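Local coordinates for protein putative aldo/keto reductase (Salmonella enterica subsp. enterica serovar Typhimurium, PDB 4R9O) that probably acts as an NADP-dependent oxidoreductase of the aldo/keto reductase family, built on a TIM barrel, at residues S33-V38 with L71-H76. Residues are numbered along the deposited sequence; the frame is centred on the assembly and turned at random.
Sequences SARQLV and LTLAPH
The first turn of helix 34-46 lies beside the last turn of helix 63-73, their backbones closest at Val38 and Ala74, whose CA atoms are 7.0 Å apart. Leu73 carries most of the contact. Its CG stands anti to the carbonyl carbon (chi1 -66°), and the extended branch reaches across to the other helix, where CD1 meets Ala34 CB at 3.7 Å. The Arg35 chain, bent at chi3 (-86°), crosses Leu73 at about a right angle and lays one guanidinium face over the leucine tip. Leu73 CD1 sits 4.1 Å from the plane of that group, over its centre. Arg35 NH1 comes within 4.0 Å of Leu73 CD2. This is van der Waals packing of a flat cation on methyl groups. In the TIM barrel the two helices belong to the outer layer around the strands, and the contact joins them at the protein surface, away from the probable proton-donor tyrosine and likely NADP-binding residues. Val38 works deeper with both branches: CG2 approaches Leu73 CB at 4.2 Å, and CG1, anti to the backbone N, meets Ala74 CB at 4.1 Å, just where the chain leaves helical geometry. Val38 also touches Ala70, one turn before Ala74. The helix start is fixed by a capping box, in which Gln36 N donates to Ser33 OG (3.1 Å) and Ser33 N donates almost straight, at 172°, to an in-plane lone pair of Gln36 OE1.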
ATOM      1  N   SER C  33      28.862   6.852  36.218  1.00 45.71           N
ATOM      2  CA  SER C  33      30.241   7.306  36.328  1.00 43.20           C
ATOM      3  C   SER C  33      31.119   6.299  35.600  1.00 40.98           C
ATOM      4  O   SER C  33      30.681   5.176  35.323  1.00 37.90           O
ATOM      5  CB  SER C  33      30.671   7.418  37.790  1.00 44.57           C
ATOM      6  OG  SER C  33      30.701   6.134  38.380  1.00 45.38           O
ATOM      7  N   ALA C  34      32.354   6.681  35.297  1.00 40.42           N
ATOM      8  CA  ALA C  34      33.246   5.767  34.596  1.00 39.27           C
ATOM      9  C   ALA C  34      33.491   4.516  35.448  1.00 38.75           C
ATOM     10  O   ALA C  34      33.585   3.411  34.916  1.00 36.92           O
ATOM     11  CB  ALA C  34      34.558   6.457  34.248  1.00 39.44           C
ATOM     12  N   ARG C  35      33.563   4.695  36.770  1.00 36.34           N
ATOM     13  CA  ARG C  35      33.785   3.573  37.683  1.00 38.97           C
ATOM     14  C   ARG C  35      32.582   2.628  37.747  1.00 41.34           C
ATOM     15  O   ARG C  35      32.742   1.405  37.792  1.00 42.69           O
ATOM     16  CB  ARG C  35      34.143   4.088  39.081  1.00 40.00           C
ATOM     17  CG  ARG C  35      35.644   4.117  39.347  1.00 42.54           C
ATOM     18  CD  ARG C  35      36.025   5.114  40.446  1.00 44.88           C
ATOM     19  NE  ARG C  35      36.186   6.429  39.841  0.58 48.86           N
ATOM     20  CZ  ARG C  35      37.340   6.917  39.400  1.00 51.26           C
ATOM     21  NH1 ARG C  35      38.464   6.226  39.547  1.00 49.59           N
ATOM     22  NH2 ARG C  35      37.367   8.116  38.836  1.00 53.44           N
ATOM     23  N   GLN C  36      31.377   3.184  37.724  1.00 42.17           N
ATOM     24  CA  GLN C  36      30.180   2.356  37.675  1.00 41.87           C
ATOM     25  C   GLN C  36      30.081   1.573  36.362  1.00 39.67           C
ATOM     26  O   GLN C  36      29.589   0.444  36.337  1.00 37.80           O
ATOM     27  CB  GLN C  36      28.934   3.212  37.873  1.00 41.51           C
ATOM     28  CG  GLN C  36      28.609   3.478  39.335  1.00 40.53           C
ATOM     29  CD  GLN C  36      27.455   4.439  39.492  1.00 41.12           C
ATOM     30  OE1 GLN C  36      27.371   5.439  38.777  1.00 43.70           O
ATOM     31  NE2 GLN C  36      26.546   4.138  40.422  1.00 40.75           N
ATOM     32  N   LEU C  37      30.556   2.170  35.276  1.00 33.05           N
ATOM     33  CA  LEU C  37      30.569   1.495  33.985  1.00 33.32           C
ATOM     34  C   LEU C  37      31.561   0.325  33.996  1.00 36.52           C
ATOM     35  O   LEU C  37      31.286  -0.741  33.442  1.00 37.80           O
ATOM     36  CB  LEU C  37      30.914   2.486  32.879  1.00 34.93           C
ATOM     37  CG  LEU C  37      30.901   1.970  31.447  1.00 35.14           C
ATOM     38  CD1 LEU C  37      29.584   1.254  31.175  1.00 28.72           C
ATOM     39  CD2 LEU C  37      31.119   3.137  30.495  1.00 35.85           C
ATOM     40  N   VAL C  38      32.706   0.524  34.643  1.00 37.82           N
ATOM     41  CA  VAL C  38      33.675  -0.552  34.821  1.00 39.38           C
ATOM     42  C   VAL C  38      33.020  -1.768  35.476  1.00 39.77           C
ATOM     43  O   VAL C  38      33.164  -2.897  35.002  1.00 37.13           O
ATOM     44  CB  VAL C  38      34.880  -0.103  35.682  1.00 41.15           C
ATOM     45  CG1 VAL C  38      35.684  -1.313  36.147  1.00 39.92           C
ATOM     46  CG2 VAL C  38      35.753   0.886  34.908  1.00 42.65           C
ATOM     47  N   LEU C  71      37.473   1.794  29.942  1.00 35.94           N
ATOM     48  CA  LEU C  71      38.592   0.968  29.494  1.00 38.04           C
ATOM     49  C   LEU C  71      39.941   1.517  29.952  1.00 42.10           C
ATOM     50  O   LEU C  71      40.897   0.760  30.128  1.00 43.24           O
ATOM     51  CB  LEU C  71      38.583   0.831  27.969  1.00 38.21           C
ATOM     52  CG  LEU C  71      37.450  -0.006  27.398  1.00 35.99           C
ATOM     53  CD1 LEU C  71      37.631  -0.228  25.889  1.00 37.41           C
ATOM     54  CD2 LEU C  71      37.332  -1.332  28.150  1.00 36.19           C
ATOM     55  N   THR C  72      40.018   2.831  30.140  1.00 41.65           N
ATOM     56  CA  THR C  72      41.257   3.452  30.577  1.00 43.99           C
ATOM     57  C   THR C  72      41.488   3.163  32.059  1.00 45.24           C
ATOM     58  O   THR C  72      42.615   2.934  32.473  1.00 46.58           O
ATOM     59  CB  THR C  72      41.255   4.975  30.321  1.00 43.18           C
ATOM     60  OG1 THR C  72      41.219   5.222  28.909  1.00 42.89           O
ATOM     61  CG2 THR C  72      42.498   5.626  30.907  1.00 43.17           C
ATOM     62  N   LEU C  73      40.414   3.140  32.842  1.00 45.89           N
ATOM     63  CA  LEU C  73      40.504   2.792  34.260  1.00 48.64           C
ATOM     64  C   LEU C  73      40.775   1.302  34.464  1.00 51.52           C
ATOM     65  O   LEU C  73      41.345   0.904  35.478  1.00 55.20           O
ATOM     66  CB  LEU C  73      39.223   3.183  34.993  1.00 47.08           C
ATOM     67  CG  LEU C  73      38.910   4.672  35.106  1.00 48.25           C
ATOM     68  CD1 LEU C  73      37.534   4.882  35.712  1.00 49.23           C
ATOM     69  CD2 LEU C  73      39.972   5.384  35.921  1.00 49.20           C
ATOM     70  N   ALA C  74      40.360   0.482  33.506  1.00 48.90           N
ATOM     71  CA  ALA C  74      40.524  -0.966  33.610  1.00 50.15           C
ATOM     72  C   ALA C  74      40.990  -1.573  32.285  1.00 51.53           C
ATOM     73  O   ALA C  74      40.206  -2.220  31.590  1.00 49.44           O
ATOM     74  CB  ALA C  74      39.221  -1.611  34.061  1.00 47.23           C
ATOM     75  N   PRO C  75      42.277  -1.373  31.938  1.00 54.20           N
ATOM     76  CA  PRO C  75      42.847  -1.730  30.628  1.00 53.18           C
ATOM     77  C   PRO C  75      42.922  -3.229  30.361  1.00 53.54           C
ATOM     78  O   PRO C  75      43.087  -3.628  29.210  1.00 55.93           O
ATOM     79  CB  PRO C  75      44.254  -1.128  30.686  1.00 54.67           C
ATOM     80  CG  PRO C  75      44.573  -1.066  32.130  1.00 55.39           C
ATOM     81  CD  PRO C  75      43.280  -0.737  32.810  1.00 54.83           C
ATOM     82  N   HIS C  76      42.796  -4.043  31.402  1.00 53.93           N
ATOM     83  CA  HIS C  76      42.801  -5.492  31.240  1.00 52.90           C
ATOM     84  C   HIS C  76      41.507  -5.986  30.588  1.00 49.52           C
ATOM     85  O   HIS C  76      41.467  -7.087  30.040  1.00 50.19           O
ATOM     86  CB  HIS C  76      43.007  -6.179  32.592  1.00 54.09           C
ATOM     87  CG  HIS C  76      41.913  -5.904  33.578  1.00 53.91           C
ATOM     88  ND1 HIS C  76      41.792  -4.700  34.239  1.00 53.12           N
ATOM     89  CD2 HIS C  76      40.889  -6.676  34.013  1.00 52.68           C
ATOM     90  CE1 HIS C  76      40.738  -4.742  35.035  1.00 51.81           C
ATOM     91  NE2 HIS C  76      40.175  -5.930  34.919  1.00 52.13           N
TER